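PDB 5BN3: NEQ263 from Nanoarchaeum equitans Kin4-M, which probably binds ATP as one of the two subunits, NeqA and NeqB, that form the catalytic core of an archaeal ATP synthase. Local coordinates for residues G114-D119 / E395-I400; V120-L125 / I318-S323; A148-K153 / Y389-I394. One frame throughout, in Å; residues are numbered along the deposited sequence.

How the interactions relate
Interactions 1 and 2 tie residues 114-125, and interaction 3 the end of helix 140-151, to later parts of the chain; their centres lie 11 to 16 Å apart. Interactions 1 and 3 share a seam: Gly114 O accepts from Arg392 N at 2.8 Å, so the loop of interaction 3 is bonded to the start of interaction 1. Interactions 1 and 2 are joined by packing, with Ser117 OG 3.4 Å from Ile318 CD1 and Val120 CG2 3.7 Å from Ser397 CB. Interaction 2 is nearest the nucleotide: the His122 side chain is about 9 Å from a bound ADP and about 9 Å from that of Arg326, which binds ADP in a structure of this protein, though not in this chain here.

Interaction 1: G114-D119 / E395-I400; sequences GISSID and EKSFEI
Ser116, in the first turn of the short helix 116-119, and Ser397, near the start of helix 394-408, bring their CA atoms to 5.6 Å of each other, a spacing that suits serine's short side chain. Both serines point toward the opposite segment, and they meet hydroxyl to hydroxyl: Ser116 OG donates to Ser397 OG at 2.8 Å. Each hydroxyl stands anti to its own carbonyl carbon (chi1 -58° in Ser116, -67° in Ser397), which sets it beside its backbone N, facing the other serine. Ser116 OG also accepts from Arg392 NH1, and this guanidinium donor probably polarises the hydroxyl and makes it a better donor to Ser397. The chain of hydrogen bonds continues through a water, which accepts from Ser397 OG at 2.7 Å and donates to Asp119 OD2 at 3.0 Å. That same carboxylate oxygen takes the backbone Gly114 N at 2.8 Å on its syn side, and so ties Gly114 back to the end of the short helix. Glycine suits position 114 because, at its backbone angles, a CB would be jammed against the preceding carbonyl. The contact is buried and joins the nucleotide-binding and C-terminal regions of the chain. Gln386 holds Gly114 O and Ser116 N, Phe383 of helix 367-384 packs on both Ser116 and Ile400, and Ile115 turns away to lie against helix 140-151.

Interaction 2: V120-L125 / I318-S323; sequences VAHPLL and IDLLKS
The imidazole of His122 bonds not a side chain but a main-chain carbonyl, with NE2 donating to Leu320 O at 2.7 Å. The bond is short but bent, 138° at the hydrogen, and the acceptor stands 17° out of the ring plane. CG stands anti to the carbonyl carbon (chi1 -45°), turning the ring to the 318-323 turn. One face of the ring is covered by the preceding Ala121 CB, 3.8 Å above its centre. Over the other face lies Ser323, its backbone C offset toward the rim and its CB in a CH-pi contact 4.2 Å from the centroid. The turn that offers the carbonyl is built by Asp319, whose short carboxylate can reach back to the main chain: at OD1, Leu321 N makes an Asx turn and Lys322 N an Asx motif, both at 3.0 Å. Asp319 O is itself gripped twice, by Ser323 N and by Ser323 OG at 2.6 Å, from opposite faces of its plane. An alanine here in place of His122 is likely to leave Leu320 O without this donor and to open a gap between Ala121 and Ser323. As the donor, NE2 must carry a proton; Arg412 of the V-type ATP synthase alpha chain, which packs on His122, donates to Leu321 O and Ser323 O, so both subunits use the carbonyls of this turn.

Interaction 3: A148-K153 / Y389-I394; sequences ARNVAK and YEYRSI
Arg149 and Tyr389 cross at about a right angle, with Tyr389 CD1 over one face of the guanidinium, offset toward its rim; Arg149 NH2 is 3.7 Å from Tyr389 CD1, and the two planes are 30° apart. Arginine suits the place because its long chain and several N-H groups let it reach Tyr389, Tyr388 O and a water at once; the bend at chi3 (-49°) turns its end to them, NH2 bonds Tyr388 O, and Tyr388 adds a cation-pi contact. Next to it, Asn150 passes Tyr391 in the reverse direction, Asn150 OD1 3.1 Å from Tyr391 CD2 and Asn150 CB in the plane of the ring at its edge. Water supplies polar links between the segments. One accepts from Arg149 NH1 at 3.0 Å and bonds weakly to Tyr389 O; a second accepts from Asn150 ND2 at 3.1 Å and bonds weakly to Glu390 O, while ND2 also meets Gln146 O. Charge acts within the loop, where Arg392 NE and Glu390 OE2 form a salt bridge of 3.0 Å. This surface contact sets the C-terminal end of helix 140-151, backed by strand 220-226 against Ala148 and Val151, beside the loop that connects helix 367-384 to helix 394-408.

Interaction 1: G114-D119 / E395-I400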
loop_
_atom_site.group_PDB
_atom_site.type_symbol
_atom_site.label_atom_id
_atom_site.label_comp_id
_atom_site.label_asym_id
_atom_site.label_seq_id
_atom_site.Cartn_x
_atom_site.Cartn_y
_atom_site.Cartn_z
ATOM N N GLY B 114 9.953 -12.080 40.302
ATOM C CA GLY B 114 10.480 -13.418 40.489
ATOM C C GLY B 114 10.818 -14.069 39.163
ATOM O O GLY B 114 11.236 -15.228 39.112
ATOM N N ILE B 115 10.632 -13.311 38.088
ATOM C CA ILE B 115 10.909 -13.784 36.737
ATOM C C ILE B 115 12.227 -13.185 36.244
ATOM O O ILE B 115 12.335 -11.970 36.077
ATOM C CB ILE B 115 9.757 -13.393 35.787
ATOM C CG1 ILE B 115 8.425 -13.935 36.322
ATOM C CG2 ILE B 115 10.017 -13.905 34.382
ATOM C CD1 ILE B 115 7.199 -13.313 35.678
ATOM N N SER B 116 13.221 -14.039 36.008
ATOM C CA SER B 116 14.573 -13.592 35.669
ATOM C C SER B 116 14.639 -12.717 34.423
ATOM O O SER B 116 15.313 -11.689 34.415
ATOM C CB SER B 116 15.499 -14.796 35.492
ATOM O OG SER B 116 15.535 -15.586 36.663
ATOM N N SER B 117 13.942 -13.133 33.370
ATOM C CA SER B 117 13.947 -12.405 32.105
ATOM C C SER B 117 13.375 -10.993 32.236
ATOM O O SER B 117 13.610 -10.140 31.380
ATOM C CB SER B 117 13.197 -13.195 31.032
ATOM O OG SER B 117 11.889 -13.532 31.453
ATOM N N ILE B 118 12.632 -10.750 33.313
ATOM C CA ILE B 118 12.127 -9.413 33.614
ATOM C C ILE B 118 13.004 -8.696 34.645
ATOM O O ILE B 118 13.513 -7.608 34.383
ATOM C CB ILE B 118 10.679 -9.470 34.145
ATOM C CG1 ILE B 118 9.716 -9.903 33.034
ATOM C CG2 ILE B 118 10.259 -8.119 34.707
ATOM C CD1 ILE B 118 8.269 -10.014 33.486
ATOM N N ASP B 119 13.187 -9.315 35.810
ATOM C CA ASP B 119 13.814 -8.652 36.959
ATOM C C ASP B 119 15.226 -8.095 36.746
ATOM O O ASP B 119 15.549 -7.019 37.248
ATOM C CB ASP B 119 13.808 -9.583 38.177
ATOM C CG ASP B 119 12.419 -9.794 38.747
ATOM O OD1 ASP B 119 11.507 -9.007 38.419
ATOM O OD2 ASP B 119 12.244 -10.745 39.538
ATOM N N GLU B 395 18.899 -12.434 43.575
ATOM C CA GLU B 395 20.189 -13.050 43.862
ATOM C C GLU B 395 20.347 -14.365 43.106
ATOM O O GLU B 395 21.425 -14.670 42.595
ATOM C CB GLU B 395 20.359 -13.286 45.368
ATOM C CG GLU B 395 20.455 -12.019 46.207
ATOM C CD GLU B 395 19.100 -11.425 46.548
ATOM O OE1 GLU B 395 18.075 -12.125 46.400
ATOM O OE2 GLU B 395 19.061 -10.251 46.973
ATOM N N LYS B 396 19.268 -15.139 43.035
ATOM C CA LYS B 396 19.270 -16.391 42.284
ATOM C C LYS B 396 19.469 -16.129 40.791
ATOM O O LYS B 396 20.188 -16.864 40.113
ATOM C CB LYS B 396 17.969 -17.165 42.523
ATOM C CG LYS B 396 17.851 -18.460 41.728
ATOM C CD LYS B 396 19.004 -19.408 42.035
ATOM C CE LYS B 396 18.945 -20.664 41.176
ATOM N NZ LYS B 396 17.723 -21.472 41.422
ATOM N N SER B 397 18.838 -15.073 40.289
ATOM C CA SER B 397 18.976 -14.692 38.887
ATOM C C SER B 397 20.412 -14.285 38.552
ATOM O O SER B 397 20.915 -14.600 37.472
ATOM C CB SER B 397 18.005 -13.559 38.543
ATOM O OG SER B 397 16.658 -13.998 38.621
ATOM N N PHE B 398 21.063 -13.587 39.480
ATOM C CA PHE B 398 22.462 -13.200 39.317
ATOM C C PHE B 398 23.370 -14.428 39.297
ATOM O O PHE B 398 24.320 -14.493 38.517
ATOM C CB PHE B 398 22.898 -12.264 40.449
ATOM C CG PHE B 398 22.285 -10.891 40.385
ATOM C CD1 PHE B 398 21.703 -10.421 39.215
ATOM C CD2 PHE B 398 22.305 -10.063 41.498
ATOM C CE1 PHE B 398 21.144 -9.153 39.163
ATOM C CE2 PHE B 398 21.750 -8.797 41.452
ATOM C CZ PHE B 398 21.171 -8.341 40.282
ATOM N N GLU B 399 23.071 -15.392 40.166
ATOM C CA GLU B 399 23.837 -16.634 40.253
ATOM C C GLU B 399 23.791 -17.426 38.951
ATOM O O GLU B 399 24.792 -18.012 38.535
ATOM C CB GLU B 399 23.314 -17.507 41.399
ATOM C CG GLU B 399 23.627 -16.984 42.791
ATOM C CD GLU B 399 23.048 -17.864 43.881
ATOM O OE1 GLU B 399 22.693 -19.025 43.581
ATOM O OE2 GLU B 399 22.940 -17.396 45.034
ATOM N N ILE B 400 22.620 -17.455 38.320
ATOM C CA ILE B 400 22.458 -18.132 37.039
ATOM C C ILE B 400 23.339 -17.479 35.974
ATOM O O ILE B 400 24.021 -18.168 35.216
ATOM C CB ILE B 400 20.980 -18.134 36.582
ATOM C CG1 ILE B 400 20.127 -18.968 37.544
ATOM C CG2 ILE B 400 20.854 -18.690 35.180
ATOM C CD1 ILE B 400 18.641 -18.956 37.221
HETATM O O HOH W 1 14.632 -12.587 39.620
#

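Interaction 2: V120-L125 / I318-S323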
loop_
_atom_site.group_PDB
_atom_site.type_symbol
_atom_site.label_atom_id
_atom_site.label_comp_id
_atom_site.label_asym_id
_atom_site.label_seq_id
_atom_site.Cartn_x
_atom_site.Cartn_y
_atom_site.Cartn_z
ATOM N N VAL B 120 16.068 -8.823 36.020
ATOM C CA VAL B 120 17.453 -8.394 35.829
ATOM C C VAL B 120 17.578 -7.189 34.897
ATOM O O VAL B 120 18.023 -6.120 35.309
ATOM C CB VAL B 120 18.338 -9.545 35.303
ATOM C CG1 VAL B 120 19.752 -9.056 35.067
ATOM C CG2 VAL B 120 18.343 -10.696 36.292
ATOM N N ALA B 121 17.166 -7.357 33.646
ATOM C CA ALA B 121 17.387 -6.323 32.639
ATOM C C ALA B 121 16.217 -5.358 32.462
ATOM O O ALA B 121 16.416 -4.212 32.076
ATOM C CB ALA B 121 17.751 -6.953 31.314
ATOM N N HIS B 122 14.998 -5.813 32.735
ATOM C CA HIS B 122 13.822 -4.974 32.486
ATOM C C HIS B 122 12.844 -4.908 33.659
ATOM O O HIS B 122 11.652 -5.166 33.477
ATOM C CB HIS B 122 13.077 -5.482 31.244
ATOM C CG HIS B 122 13.974 -5.808 30.090
ATOM N ND1 HIS B 122 14.715 -4.856 29.425
ATOM C CD2 HIS B 122 14.240 -6.987 29.472
ATOM C CE1 HIS B 122 15.403 -5.430 28.455
ATOM N NE2 HIS B 122 15.131 -6.724 28.462
ATOM N N PRO B 123 13.333 -4.548 34.863
ATOM C CA PRO B 123 12.450 -4.640 36.029
ATOM C C PRO B 123 11.283 -3.659 35.994
ATOM O O PRO B 123 11.411 -2.548 35.470
ATOM C CB PRO B 123 13.378 -4.306 37.202
ATOM C CG PRO B 123 14.454 -3.467 36.607
ATOM C CD PRO B 123 14.658 -4.008 35.217
ATOM N N LEU B 124 10.154 -4.096 36.547
ATOM C CA LEU B 124 8.966 -3.264 36.704
ATOM C C LEU B 124 9.084 -2.441 37.983
ATOM O O LEU B 124 9.467 -2.967 39.031
ATOM C CB LEU B 124 7.724 -4.162 36.774
ATOM C CG LEU B 124 6.415 -3.606 37.343
ATOM C CD1 LEU B 124 5.830 -2.551 36.430
ATOM C CD2 LEU B 124 5.405 -4.719 37.567
ATOM N N LEU B 125 8.764 -1.154 37.901
ATOM C CA LEU B 125 8.814 -0.278 39.072
ATOM C C LEU B 125 7.408 0.082 39.544
ATOM O O LEU B 125 6.470 0.092 38.750
ATOM C CB LEU B 125 9.616 0.993 38.768
ATOM C CG LEU B 125 11.124 0.967 39.035
ATOM C CD1 LEU B 125 11.804 -0.159 38.295
ATOM C CD2 LEU B 125 11.759 2.293 38.653
ATOM N N ILE B 318 10.050 -14.415 26.368
ATOM C CA ILE B 318 10.368 -12.990 26.325
ATOM C C ILE B 318 11.612 -12.669 25.492
ATOM O O ILE B 318 12.700 -13.190 25.752
ATOM C CB ILE B 318 10.550 -12.425 27.752
ATOM C CG1 ILE B 318 9.215 -12.447 28.500
ATOM C CG2 ILE B 318 11.098 -11.011 27.708
ATOM C CD1 ILE B 318 9.295 -11.918 29.919
ATOM N N ASP B 319 11.438 -11.808 24.492
ATOM C CA ASP B 319 12.552 -11.288 23.705
ATOM C C ASP B 319 13.314 -10.274 24.554
ATOM O O ASP B 319 12.824 -9.171 24.804
ATOM C CB ASP B 319 12.023 -10.633 22.421
ATOM C CG ASP B 319 13.127 -10.281 21.430
ATOM O OD1 ASP B 319 14.197 -9.782 21.845
ATOM O OD2 ASP B 319 12.915 -10.494 20.216
ATOM N N LEU B 320 14.511 -10.651 24.999
ATOM C CA LEU B 320 15.299 -9.821 25.911
ATOM C C LEU B 320 15.727 -8.490 25.305
ATOM O O LEU B 320 15.970 -7.524 26.027
ATOM C CB LEU B 320 16.543 -10.580 26.389
ATOM C CG LEU B 320 16.365 -11.618 27.495
ATOM C CD1 LEU B 320 17.696 -12.269 27.840
ATOM C CD2 LEU B 320 15.768 -10.971 28.726
ATOM N N LEU B 321 15.816 -8.438 23.981
ATOM C CA LEU B 321 16.347 -7.257 23.310
ATOM C C LEU B 321 15.260 -6.318 22.783
ATOM O O LEU B 321 15.442 -5.102 22.768
ATOM C CB LEU B 321 17.319 -7.667 22.201
ATOM C CG LEU B 321 18.554 -8.396 22.736
ATOM C CD1 LEU B 321 19.495 -8.811 21.623
ATOM C CD2 LEU B 321 19.270 -7.504 23.719
ATOM N N LYS B 322 14.129 -6.879 22.368
ATOM C CA LYS B 322 13.000 -6.057 21.941
ATOM C C LYS B 322 12.247 -5.487 23.135
ATOM O O LYS B 322 11.561 -4.471 23.022
ATOM C CB LYS B 322 12.044 -6.861 21.055
ATOM C CG LYS B 322 12.579 -7.147 19.661
ATOM C CD LYS B 322 11.533 -7.868 18.820
ATOM C CE LYS B 322 12.060 -8.203 17.432
ATOM N NZ LYS B 322 11.081 -9.018 16.657
ATOM N N SER B 323 12.377 -6.150 24.280
ATOM C CA SER B 323 11.728 -5.689 25.501
ATOM C C SER B 323 12.475 -4.500 26.094
ATOM O O SER B 323 13.663 -4.296 25.822
ATOM C CB SER B 323 11.619 -6.816 26.529
ATOM O OG SER B 323 10.849 -7.888 26.017
#

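Interaction 3: A148-K153 / Y389-I394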
loop_
_atom_site.group_PDB
_atom_site.type_symbol
_atom_site.label_atom_id
_atom_site.label_comp_id
_atom_site.label_asym_id
_atom_site.label_seq_id
_atom_site.Cartn_x
_atom_site.Cartn_y
_atom_site.Cartn_z
ATOM N N ALA B 148 1.244 -10.798 38.435
ATOM C CA ALA B 148 0.263 -10.371 39.429
ATOM C C ALA B 148 0.373 -11.163 40.731
ATOM O O ALA B 148 0.200 -10.610 41.820
ATOM C CB ALA B 148 -1.139 -10.482 38.860
ATOM N N ARG B 149 0.660 -12.456 40.610
ATOM C CA ARG B 149 0.796 -13.339 41.767
ATOM C C ARG B 149 1.902 -12.877 42.716
ATOM O O ARG B 149 1.800 -13.052 43.930
ATOM C CB ARG B 149 1.078 -14.774 41.302
ATOM C CG ARG B 149 1.009 -15.826 42.403
ATOM C CD ARG B 149 1.763 -17.089 42.014
ATOM N NE ARG B 149 1.410 -17.556 40.676
ATOM C CZ ARG B 149 2.256 -18.165 39.850
ATOM N NH1 ARG B 149 3.509 -18.383 40.225
ATOM N NH2 ARG B 149 1.852 -18.551 38.649
ATOM N N ASN B 150 2.948 -12.268 42.163
ATOM C CA ASN B 150 4.137 -11.941 42.950
ATOM C C ASN B 150 4.309 -10.472 43.352
ATOM O O ASN B 150 4.975 -10.178 44.346
ATOM C CB ASN B 150 5.398 -12.451 42.242
ATOM C CG ASN B 150 5.457 -13.965 42.177
ATOM O OD1 ASN B 150 5.589 -14.636 43.203
ATOM N ND2 ASN B 150 5.372 -14.512 40.970
ATOM N N VAL B 151 3.715 -9.554 42.592
ATOM C CA VAL B 151 3.893 -8.125 42.862
ATOM C C VAL B 151 2.684 -7.480 43.541
ATOM O O VAL B 151 2.720 -6.300 43.890
ATOM C CB VAL B 151 4.241 -7.329 41.576
ATOM C CG1 VAL B 151 5.447 -7.937 40.880
ATOM C CG2 VAL B 151 3.047 -7.285 40.631
ATOM N N ALA B 152 1.623 -8.257 43.737
ATOM C CA ALA B 152 0.383 -7.724 44.301
ATOM C C ALA B 152 -0.127 -8.507 45.510
ATOM O O ALA B 152 -1.333 -8.567 45.750
ATOM C CB ALA B 152 -0.690 -7.657 43.233
ATOM N N LYS B 153 0.791 -9.097 46.269
ATOM C CA LYS B 153 0.442 -9.827 47.486
ATOM C C LYS B 153 -0.144 -8.903 48.548
ATOM O O LYS B 153 -0.875 -9.340 49.440
ATOM C CB LYS B 153 1.683 -10.533 48.040
ATOM C CG LYS B 153 2.143 -11.714 47.197
ATOM C CD LYS B 153 3.548 -12.175 47.562
ATOM C CE LYS B 153 3.901 -13.468 46.830
ATOM N NZ LYS B 153 5.352 -13.813 46.917
ATOM N N TYR B 389 5.214 -21.629 37.917
ATOM C CA TYR B 389 5.053 -21.586 39.368
ATOM C C TYR B 389 6.376 -21.379 40.097
ATOM O O TYR B 389 6.460 -21.563 41.311
ATOM C CB TYR B 389 4.367 -22.861 39.862
ATOM C CG TYR B 389 2.952 -23.000 39.365
ATOM C CD1 TYR B 389 1.975 -22.100 39.757
ATOM C CD2 TYR B 389 2.593 -24.027 38.507
ATOM C CE1 TYR B 389 0.684 -22.216 39.305
ATOM C CE2 TYR B 389 1.297 -24.154 38.053
ATOM C CZ TYR B 389 0.348 -23.244 38.457
ATOM O OH TYR B 389 -0.946 -23.358 38.011
ATOM N N GLU B 390 7.404 -20.987 39.354
ATOM C CA GLU B 390 8.728 -20.783 39.931
ATOM C C GLU B 390 8.992 -19.312 40.232
ATOM O O GLU B 390 8.757 -18.444 39.386
ATOM C CB GLU B 390 9.809 -21.320 38.988
ATOM C CG GLU B 390 11.230 -21.098 39.485
ATOM C CD GLU B 390 12.274 -21.734 38.586
ATOM O OE1 GLU B 390 11.898 -22.282 37.526
ATOM O OE2 GLU B 390 13.472 -21.686 38.938
ATOM N N TYR B 391 9.473 -19.039 41.442
ATOM C CA TYR B 391 9.880 -17.694 41.829
ATOM C C TYR B 391 11.389 -17.659 42.031
ATOM O O TYR B 391 11.937 -18.432 42.819
ATOM C CB TYR B 391 9.178 -17.262 43.124
ATOM C CG TYR B 391 9.495 -15.843 43.543
ATOM C CD1 TYR B 391 10.654 -15.545 44.253
ATOM C CD2 TYR B 391 8.635 -14.803 43.234
ATOM C CE1 TYR B 391 10.945 -14.249 44.631
ATOM C CE2 TYR B 391 8.916 -13.507 43.610
ATOM C CZ TYR B 391 10.071 -13.236 44.306
ATOM O OH TYR B 391 10.349 -11.941 44.677
ATOM N N ARG B 392 12.060 -16.756 41.327
ATOM C CA ARG B 392 13.495 -16.587 41.504
ATOM C C ARG B 392 13.803 -15.254 42.168
ATOM O O ARG B 392 13.373 -14.200 41.696
ATOM C CB ARG B 392 14.219 -16.682 40.157
ATOM C CG ARG B 392 14.000 -17.994 39.427
ATOM C CD ARG B 392 14.997 -18.158 38.302
ATOM N NE ARG B 392 14.766 -19.376 37.530
ATOM C CZ ARG B 392 15.015 -19.490 36.230
ATOM N NH1 ARG B 392 15.496 -18.456 35.555
ATOM N NH2 ARG B 392 14.776 -20.633 35.606
ATOM N N SER B 393 14.540 -15.299 43.274
ATOM C CA SER B 393 15.030 -14.074 43.889
ATOM C C SER B 393 16.026 -13.439 42.927
ATOM O O SER B 393 16.584 -14.121 42.063
ATOM C CB SER B 393 15.696 -14.362 45.236
ATOM O OG SER B 393 16.912 -15.069 45.071
ATOM N N ILE B 394 16.237 -12.133 43.061
ATOM C CA ILE B 394 17.170 -11.429 42.189
ATOM C C ILE B 394 18.586 -11.985 42.361
ATOM O O ILE B 394 19.365 -12.032 41.404
ATOM C CB ILE B 394 17.123 -9.900 42.432
ATOM C CG1 ILE B 394 17.978 -9.155 41.408
ATOM C CG2 ILE B 394 17.555 -9.554 43.849
ATOM C CD1 ILE B 394 17.505 -9.327 39.986
HETATM O O HOH W 2 5.549 -18.642 42.377
HETATM O O HOH W 3 6.539 -17.267 40.249
#